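Local coordinates for protein heavy metal cation tricomponent efflux pump ZneA(CzcA-like) (Cupriavidus metallidurans, PDB 4K0J) that exports zinc ions as the proton-driven antiporter of a resistance-nodulation-cell division heavy-metal efflux system, embedded in the inner membrane, at residues K85-L90 against E796-R801; L90-V95 against T601-P606. All blocks are in the same frame, centred on the assembly; numbering follows the deposited sequence.

Contact 1: K85-L90 against E796-R801; sequences KSTFGL and ETTITR
Ser86 and Ile799 pair through two backbone hydrogen bonds. Ser86 N donates to Ile799 O at 2.9 Å with an N-H...O angle of 153°, and the return bond from Ile799 N to Ser86 O is straighter, at 168°. Both side chains lie on the face covered by helix 62-73, where each touches Glu62 and Ser86 OG bonds to Thr66 OG1.

The axes of the short strand segments approach to 4.6 Å and run antiparallel. The pairing joins the chain's N-terminal and C-terminal halves in one six-stranded sheet, consistent with the periplasmic porter region of RND pumps.

Lys85, which buries the most surface here, lies on the other face. Its CG is anti to the backbone N (chi1 -161°), and this puts CG 3.6 Å from Thr798 CG2 and also 3.6 Å from Thr800 CG2. The lysine chain runs alongside Thr800, in the same direction, and its CE is still 3.9 Å from Thr800 CG2. The threonine hydroxyls bond elsewhere, Thr798 OG1 to Glu704 and Thr800 OG1 to Gln703. Beyond the strand pairing, Thr87 OG1 donates to Thr797 O at 2.8 Å, almost in line with the carbonyl bond.

Contact 2: L90-V95 against T601-P606; sequences LSLITV and TDPFSP
Leu92 and Leu90 pack against Pro603, where one face of an antiparallel sheet meets the long connection of a beta hairpin. Strand 90-97 lies inside the six-stranded sheet, between strands 46-52 and 79-87, and the 601-606 segment belongs to the loop joining strands 587-595 and 608-615 of a second sheet. The backbones stay well apart, with Leu90 CA and Pro603 CA 7.1 Å from each other, and no hydrogen bond crosses the contact, so apolar side chains make the join. Ile93, on the opposite face of the strand, packs on helix 62-73, which places the contact on the face turned from that helix.

The tight part is built on the proline ring. Leu92 meets it at about a right angle, with CD2 3.6 Å from Pro603 CB and 3.7 Å from Pro603 CG. Leu90 comes at a slant, its CD2 3.9 Å from Pro603 CB.

The looser side lies at Thr601 and Asp602, both partly exposed. Their side chains start away from the strand, and Asp602 is poorly ordered. Leu92 CD1 reaches the backbone here, 3.8 Å from Thr601 O. The Phe604 side chain also starts away from the strand, and its ring stacks on His608. Pro603 CD lies 3.9 Å above the Phe604 ring plane, displaced from the ring centre to its rim.

How the contacts relate
The centres of contacts 1 and 2 are about 7 Å apart, and they share Leu90. In chain order the segments run 85-90, 90-95, 601-606 and 796-801, so contact 2 falls within the span bracketed by contact 1. Strands 79-87 and 90-97 are consecutive sheet neighbours, linked by a type II turn from Thr87 to Leu90 and paired where Lys85 N lies 2.9 Å from Leu92 O, a probable hydrogen bond. Contact 1 extends this sheet edgewise; contact 2 packs a loop of a second sheet on one face of the hairpin. Pro603 CB is 3.5 Å from Thr87 CG2. Hairpin 79-97 thus ties strand 788-802 and that loop together in what is probably the periplasmic porter region.

Contact 1: K85-L90 against E796-R801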
ATOM      1  N   LYS C  85     -12.626  25.832  -4.850  1.00 47.94           N
ATOM      2  CA  LYS C  85     -12.941  27.003  -5.655  1.00 46.97           C
ATOM      3  C   LYS C  85     -13.817  26.660  -6.851  1.00 47.38           C
ATOM      4  O   LYS C  85     -13.517  25.746  -7.622  1.00 48.68           O
ATOM      5  CB  LYS C  85     -11.667  27.694  -6.122  1.00 30.81           C
ATOM      6  CG  LYS C  85     -11.883  29.118  -6.564  1.00 30.04           C
ATOM      7  CD  LYS C  85     -10.575  29.759  -6.991  1.00 55.56           C
ATOM      8  CE  LYS C  85      -9.535  29.718  -5.879  1.00 44.08           C
ATOM      9  NZ  LYS C  85      -8.252  30.353  -6.295  1.00 31.65           N
ATOM     10  N   SER C  86     -14.896  27.421  -7.003  1.00 53.51           N
ATOM     11  CA  SER C  86     -15.907  27.133  -8.012  1.00 56.95           C
ATOM     12  C   SER C  86     -16.118  28.319  -8.946  1.00 54.97           C
ATOM     13  O   SER C  86     -16.181  29.471  -8.496  1.00 41.79           O
ATOM     14  CB  SER C  86     -17.216  26.776  -7.325  1.00 49.06           C
ATOM     15  OG  SER C  86     -16.963  26.056  -6.129  1.00 37.04           O
ATOM     16  N   THR C  87     -16.239  28.030 -10.241  1.00 30.25           N
ATOM     17  CA  THR C  87     -16.236  29.078 -11.252  1.00 46.80           C
ATOM     18  C   THR C  87     -16.570  28.587 -12.660  1.00 59.06           C
ATOM     19  O   THR C  87     -16.736  27.387 -12.901  1.00 69.29           O
ATOM     20  CB  THR C  87     -14.864  29.794 -11.313  1.00 42.49           C
ATOM     21  OG1 THR C  87     -14.858  30.733 -12.396  1.00 52.43           O
ATOM     22  CG2 THR C  87     -13.750  28.782 -11.520  1.00 36.70           C
ATOM     23  N   PHE C  88     -16.667  29.547 -13.579  1.00 64.31           N
ATOM     24  CA  PHE C  88     -16.841  29.282 -15.002  1.00 68.89           C
ATOM     25  C   PHE C  88     -15.783  28.284 -15.441  1.00 62.37           C
ATOM     26  O   PHE C  88     -14.582  28.498 -15.245  1.00 44.50           O
ATOM     27  CB  PHE C  88     -16.724  30.593 -15.796  1.00 81.04           C
ATOM     28  CG  PHE C  88     -16.794  30.428 -17.298  1.00 74.24           C
ATOM     29  CD1 PHE C  88     -18.017  30.347 -17.947  1.00 64.38           C
ATOM     30  CD2 PHE C  88     -15.634  30.397 -18.064  1.00 63.79           C
ATOM     31  CE1 PHE C  88     -18.084  30.212 -19.331  1.00 55.71           C
ATOM     32  CE2 PHE C  88     -15.695  30.262 -19.447  1.00 50.13           C
ATOM     33  CZ  PHE C  88     -16.922  30.169 -20.079  1.00 47.06           C
ATOM     34  N   GLY C  89     -16.242  27.175 -16.003  1.00 72.37           N
ATOM     35  CA  GLY C  89     -15.345  26.126 -16.429  1.00 79.49           C
ATOM     36  C   GLY C  89     -15.295  24.945 -15.480  1.00 78.99           C
ATOM     37  O   GLY C  89     -15.316  23.799 -15.932  1.00 79.39           O
ATOM     38  N   LEU C  90     -15.245  25.200 -14.171  1.00 65.97           N
ATOM     39  CA  LEU C  90     -14.925  24.114 -13.249  1.00 49.01           C
ATOM     40  C   LEU C  90     -15.161  24.321 -11.753  1.00 46.31           C
ATOM     41  O   LEU C  90     -15.424  25.420 -11.269  1.00 41.18           O
ATOM     42  CB  LEU C  90     -13.460  23.704 -13.428  1.00 37.58           C
ATOM     43  CG  LEU C  90     -12.449  24.559 -12.668  1.00 34.27           C
ATOM     44  CD1 LEU C  90     -11.104  23.882 -12.661  1.00 43.57           C
ATOM     45  CD2 LEU C  90     -12.328  25.938 -13.273  1.00 39.23           C
ATOM     46  N   GLU C 796     -21.490  36.048  -9.624  1.00 30.48           N
ATOM     47  CA  GLU C 796     -20.179  35.898  -8.998  1.00 30.87           C
ATOM     48  C   GLU C 796     -19.184  35.212  -9.932  1.00 31.41           C
ATOM     49  O   GLU C 796     -19.550  34.328 -10.696  1.00 33.32           O
ATOM     50  CB  GLU C 796     -20.288  35.150  -7.668  1.00 31.34           C
ATOM     51  CG  GLU C 796     -19.026  35.228  -6.816  1.00 61.48           C
ATOM     52  CD  GLU C 796     -18.724  36.643  -6.336  1.00 54.51           C
ATOM     53  OE1 GLU C 796     -17.585  37.117  -6.555  1.00 40.26           O
ATOM     54  OE2 GLU C 796     -19.625  37.274  -5.738  1.00 49.40           O
ATOM     55  N   THR C 797     -17.925  35.630  -9.871  1.00 29.55           N
ATOM     56  CA  THR C 797     -16.898  35.101 -10.761  1.00 28.38           C
ATOM     57  C   THR C 797     -16.259  33.852 -10.175  1.00 45.79           C
ATOM     58  O   THR C 797     -15.949  32.900 -10.901  1.00 30.99           O
ATOM     59  CB  THR C 797     -15.787  36.137 -11.020  1.00 27.42           C
ATOM     60  OG1 THR C 797     -16.363  37.351 -11.506  1.00 28.29           O
ATOM     61  CG2 THR C 797     -14.814  35.622 -12.052  1.00 26.35           C
ATOM     62  N   THR C 798     -16.075  33.866  -8.856  1.00 52.78           N
ATOM     63  CA  THR C 798     -15.365  32.807  -8.148  1.00 44.96           C
ATOM     64  C   THR C 798     -15.887  32.647  -6.724  1.00 42.30           C
ATOM     65  O   THR C 798     -16.002  33.624  -5.989  1.00 52.07           O
ATOM     66  CB  THR C 798     -13.859  33.106  -8.107  1.00 46.54           C
ATOM     67  OG1 THR C 798     -13.249  32.642  -9.318  1.00 52.35           O
ATOM     68  CG2 THR C 798     -13.203  32.415  -6.934  1.00 52.14           C
ATOM     69  N   ILE C 799     -16.211  31.414  -6.343  1.00 45.17           N
ATOM     70  CA  ILE C 799     -16.680  31.122  -4.989  1.00 41.30           C
ATOM     71  C   ILE C 799     -15.689  30.215  -4.274  1.00 41.80           C
ATOM     72  O   ILE C 799     -15.478  29.078  -4.689  1.00 51.14           O
ATOM     73  CB  ILE C 799     -18.047  30.425  -5.003  1.00 34.90           C
ATOM     74  CG1 ILE C 799     -19.066  31.260  -5.781  1.00 34.69           C
ATOM     75  CG2 ILE C 799     -18.518  30.170  -3.584  1.00 47.53           C
ATOM     76  CD1 ILE C 799     -20.246  30.462  -6.283  1.00 35.55           C
ATOM     77  N   THR C 800     -15.081  30.713  -3.203  1.00 34.51           N
ATOM     78  CA  THR C 800     -14.074  29.938  -2.484  1.00 38.85           C
ATOM     79  C   THR C 800     -14.571  29.474  -1.117  1.00 45.98           C
ATOM     80  O   THR C 800     -14.806  30.286  -0.222  1.00 53.93           O
ATOM     81  CB  THR C 800     -12.747  30.723  -2.310  1.00 49.56           C
ATOM     82  OG1 THR C 800     -12.937  31.813  -1.401  1.00 58.63           O
ATOM     83  CG2 THR C 800     -12.262  31.265  -3.638  1.00 32.36           C
ATOM     84  N   ARG C 801     -14.722  28.163  -0.956  1.00 52.87           N
ATOM     85  CA  ARG C 801     -15.167  27.595   0.315  1.00 56.51           C
ATOM     86  C   ARG C 801     -14.047  26.808   0.999  1.00 77.90           C
ATOM     87  O   ARG C 801     -13.484  25.875   0.420  1.00 79.52           O
ATOM     88  CB  ARG C 801     -16.403  26.713   0.113  1.00 46.37           C
ATOM     89  CG  ARG C 801     -17.622  27.169   0.901  1.00 57.43           C
ATOM     90  CD  ARG C 801     -18.853  26.328   0.594  1.00 65.60           C
ATOM     91  NE  ARG C 801     -18.788  24.987   1.173  1.00 82.28           N
ATOM     92  CZ  ARG C 801     -19.437  24.608   2.273  1.00 83.80           C
ATOM     93  NH1 ARG C 801     -20.206  25.471   2.926  1.00 91.38           N
ATOM     94  NH2 ARG C 801     -19.319  23.364   2.720  1.00 69.78           N
TER

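Contact 2: L90-V95 against T601-P606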
ATOM      1  N   LEU C  90     -15.245  25.200 -14.171  1.00 65.97           N
ATOM      2  CA  LEU C  90     -14.925  24.114 -13.249  1.00 49.01           C
ATOM      3  C   LEU C  90     -15.161  24.321 -11.753  1.00 46.31           C
ATOM      4  O   LEU C  90     -15.424  25.420 -11.269  1.00 41.18           O
ATOM      5  CB  LEU C  90     -13.460  23.704 -13.428  1.00 37.58           C
ATOM      6  CG  LEU C  90     -12.449  24.559 -12.668  1.00 34.27           C
ATOM      7  CD1 LEU C  90     -11.104  23.882 -12.661  1.00 43.57           C
ATOM      8  CD2 LEU C  90     -12.328  25.938 -13.273  1.00 39.23           C
ATOM      9  N   SER C  91     -15.044  23.207 -11.039  1.00 56.01           N
ATOM     10  CA  SER C  91     -14.954  23.172  -9.589  1.00 47.36           C
ATOM     11  C   SER C  91     -13.694  22.410  -9.222  1.00 44.94           C
ATOM     12  O   SER C  91     -13.607  21.205  -9.464  1.00 48.97           O
ATOM     13  CB  SER C  91     -16.143  22.427  -9.005  1.00 45.90           C
ATOM     14  OG  SER C  91     -15.752  21.738  -7.830  1.00 37.80           O
ATOM     15  N   LEU C  92     -12.712  23.103  -8.654  1.00 31.35           N
ATOM     16  CA  LEU C  92     -11.485  22.433  -8.233  1.00 32.93           C
ATOM     17  C   LEU C  92     -11.322  22.463  -6.716  1.00 37.13           C
ATOM     18  O   LEU C  92     -11.357  23.524  -6.086  1.00 37.89           O
ATOM     19  CB  LEU C  92     -10.243  22.978  -8.958  1.00 29.81           C
ATOM     20  CG  LEU C  92      -9.677  24.369  -8.694  1.00 29.08           C
ATOM     21  CD1 LEU C  92      -8.292  24.475  -9.284  1.00 28.02           C
ATOM     22  CD2 LEU C  92     -10.571  25.418  -9.296  1.00 28.59           C
ATOM     23  N   ILE C  93     -11.162  21.280  -6.132  1.00 33.61           N
ATOM     24  CA  ILE C  93     -11.108  21.156  -4.683  1.00 37.64           C
ATOM     25  C   ILE C  93      -9.723  20.750  -4.223  1.00 36.89           C
ATOM     26  O   ILE C  93      -9.222  19.704  -4.619  1.00 45.20           O
ATOM     27  CB  ILE C  93     -12.122  20.118  -4.183  1.00 42.89           C
ATOM     28  CG1 ILE C  93     -13.553  20.631  -4.376  1.00 43.75           C
ATOM     29  CG2 ILE C  93     -11.849  19.760  -2.735  1.00 41.43           C
ATOM     30  CD1 ILE C  93     -14.621  19.635  -3.985  1.00 39.44           C
ATOM     31  N   THR C  94      -9.101  21.581  -3.395  1.00 35.11           N
ATOM     32  CA  THR C  94      -7.767  21.290  -2.889  1.00 43.93           C
ATOM     33  C   THR C  94      -7.844  20.637  -1.514  1.00 44.93           C
ATOM     34  O   THR C  94      -8.551  21.122  -0.634  1.00 38.30           O
ATOM     35  CB  THR C  94      -6.899  22.565  -2.815  1.00 34.34           C
ATOM     36  OG1 THR C  94      -6.652  23.054  -4.138  1.00 38.18           O
ATOM     37  CG2 THR C  94      -5.568  22.273  -2.147  1.00 34.83           C
ATOM     38  N   VAL C  95      -7.129  19.526  -1.339  1.00 47.83           N
ATOM     39  CA  VAL C  95      -7.021  18.900  -0.024  1.00 50.73           C
ATOM     40  C   VAL C  95      -5.569  18.732   0.381  1.00 46.64           C
ATOM     41  O   VAL C  95      -4.800  18.098  -0.331  1.00 43.79           O
ATOM     42  CB  VAL C  95      -7.693  17.517   0.028  1.00 54.63           C
ATOM     43  CG1 VAL C  95      -7.327  16.801   1.326  1.00 54.76           C
ATOM     44  CG2 VAL C  95      -9.195  17.656  -0.094  1.00 66.10           C
ATOM     45  N   THR C 601      -6.078  23.034 -13.996  1.00 88.03           N
ATOM     46  CA  THR C 601      -5.571  23.041 -12.626  1.00 79.44           C
ATOM     47  C   THR C 601      -5.471  24.477 -12.113  1.00 79.14           C
ATOM     48  O   THR C 601      -4.966  24.737 -11.019  1.00 61.33           O
ATOM     49  CB  THR C 601      -4.213  22.335 -12.529  1.00 66.71           C
ATOM     50  OG1 THR C 601      -3.340  22.840 -13.545  1.00 66.56           O
ATOM     51  CG2 THR C 601      -4.392  20.846 -12.738  1.00 64.99           C
ATOM     52  N   ASP C 602      -5.965  25.402 -12.932  1.00 97.28           N
ATOM     53  CA  ASP C 602      -6.121  26.801 -12.558  1.00 98.72           C
ATOM     54  C   ASP C 602      -7.466  27.319 -13.077  1.00 72.17           C
ATOM     55  O   ASP C 602      -7.831  27.070 -14.231  1.00 65.91           O
ATOM     56  CB  ASP C 602      -4.965  27.642 -13.107  1.00112.97           C
ATOM     57  CG  ASP C 602      -3.661  27.402 -12.361  1.00120.16           C
ATOM     58  OD1 ASP C 602      -3.710  27.214 -11.127  1.00126.38           O
ATOM     59  OD2 ASP C 602      -2.588  27.404 -13.005  1.00116.04           O
ATOM     60  N   PRO C 603      -8.216  28.020 -12.212  1.00 44.75           N
ATOM     61  CA  PRO C 603      -9.530  28.602 -12.502  1.00 42.62           C
ATOM     62  C   PRO C 603      -9.404  30.078 -12.856  1.00 51.86           C
ATOM     63  O   PRO C 603     -10.124  30.908 -12.303  1.00 53.96           O
ATOM     64  CB  PRO C 603     -10.243  28.481 -11.161  1.00 37.96           C
ATOM     65  CG  PRO C 603      -9.144  28.707 -10.164  1.00 39.90           C
ATOM     66  CD  PRO C 603      -7.864  28.171 -10.789  1.00 36.85           C
ATOM     67  N   PHE C 604      -8.503  30.390 -13.780  1.00 53.91           N
ATOM     68  CA  PHE C 604      -8.119  31.768 -14.047  1.00 40.52           C
ATOM     69  C   PHE C 604      -8.804  32.414 -15.259  1.00 47.31           C
ATOM     70  O   PHE C 604      -9.145  31.751 -16.245  1.00 42.34           O
ATOM     71  CB  PHE C 604      -6.601  31.858 -14.150  1.00 34.19           C
ATOM     72  CG  PHE C 604      -5.909  31.597 -12.851  1.00 53.52           C
ATOM     73  CD1 PHE C 604      -4.628  31.076 -12.817  1.00 66.15           C
ATOM     74  CD2 PHE C 604      -6.546  31.874 -11.653  1.00 53.12           C
ATOM     75  CE1 PHE C 604      -3.991  30.839 -11.604  1.00 65.34           C
ATOM     76  CE2 PHE C 604      -5.915  31.644 -10.442  1.00 58.04           C
ATOM     77  CZ  PHE C 604      -4.638  31.127 -10.417  1.00 61.97           C
ATOM     78  N   SER C 605      -9.008  33.721 -15.154  1.00 22.77           N
ATOM     79  CA  SER C 605      -9.684  34.495 -16.177  1.00 34.16           C
ATOM     80  C   SER C 605      -8.646  35.392 -16.828  1.00 37.84           C
ATOM     81  O   SER C 605      -7.515  35.457 -16.347  1.00 43.77           O
ATOM     82  CB  SER C 605     -10.800  35.325 -15.536  1.00 48.44           C
ATOM     83  OG  SER C 605     -10.358  35.931 -14.332  1.00 64.14           O
ATOM     84  N   PRO C 606      -9.005  36.070 -17.934  1.00 36.84           N
ATOM     85  CA  PRO C 606      -8.019  36.954 -18.571  1.00 28.85           C
ATOM     86  C   PRO C 606      -7.586  38.102 -17.664  1.00 32.76           C
ATOM     87  O   PRO C 606      -6.530  38.703 -17.876  1.00 34.84           O
ATOM     88  CB  PRO C 606      -8.774  37.499 -19.783  1.00 27.94           C
ATOM     89  CG  PRO C 606      -9.759  36.442 -20.108  1.00 27.54           C
ATOM     90  CD  PRO C 606     -10.189  35.869 -18.790  1.00 31.16           C
TER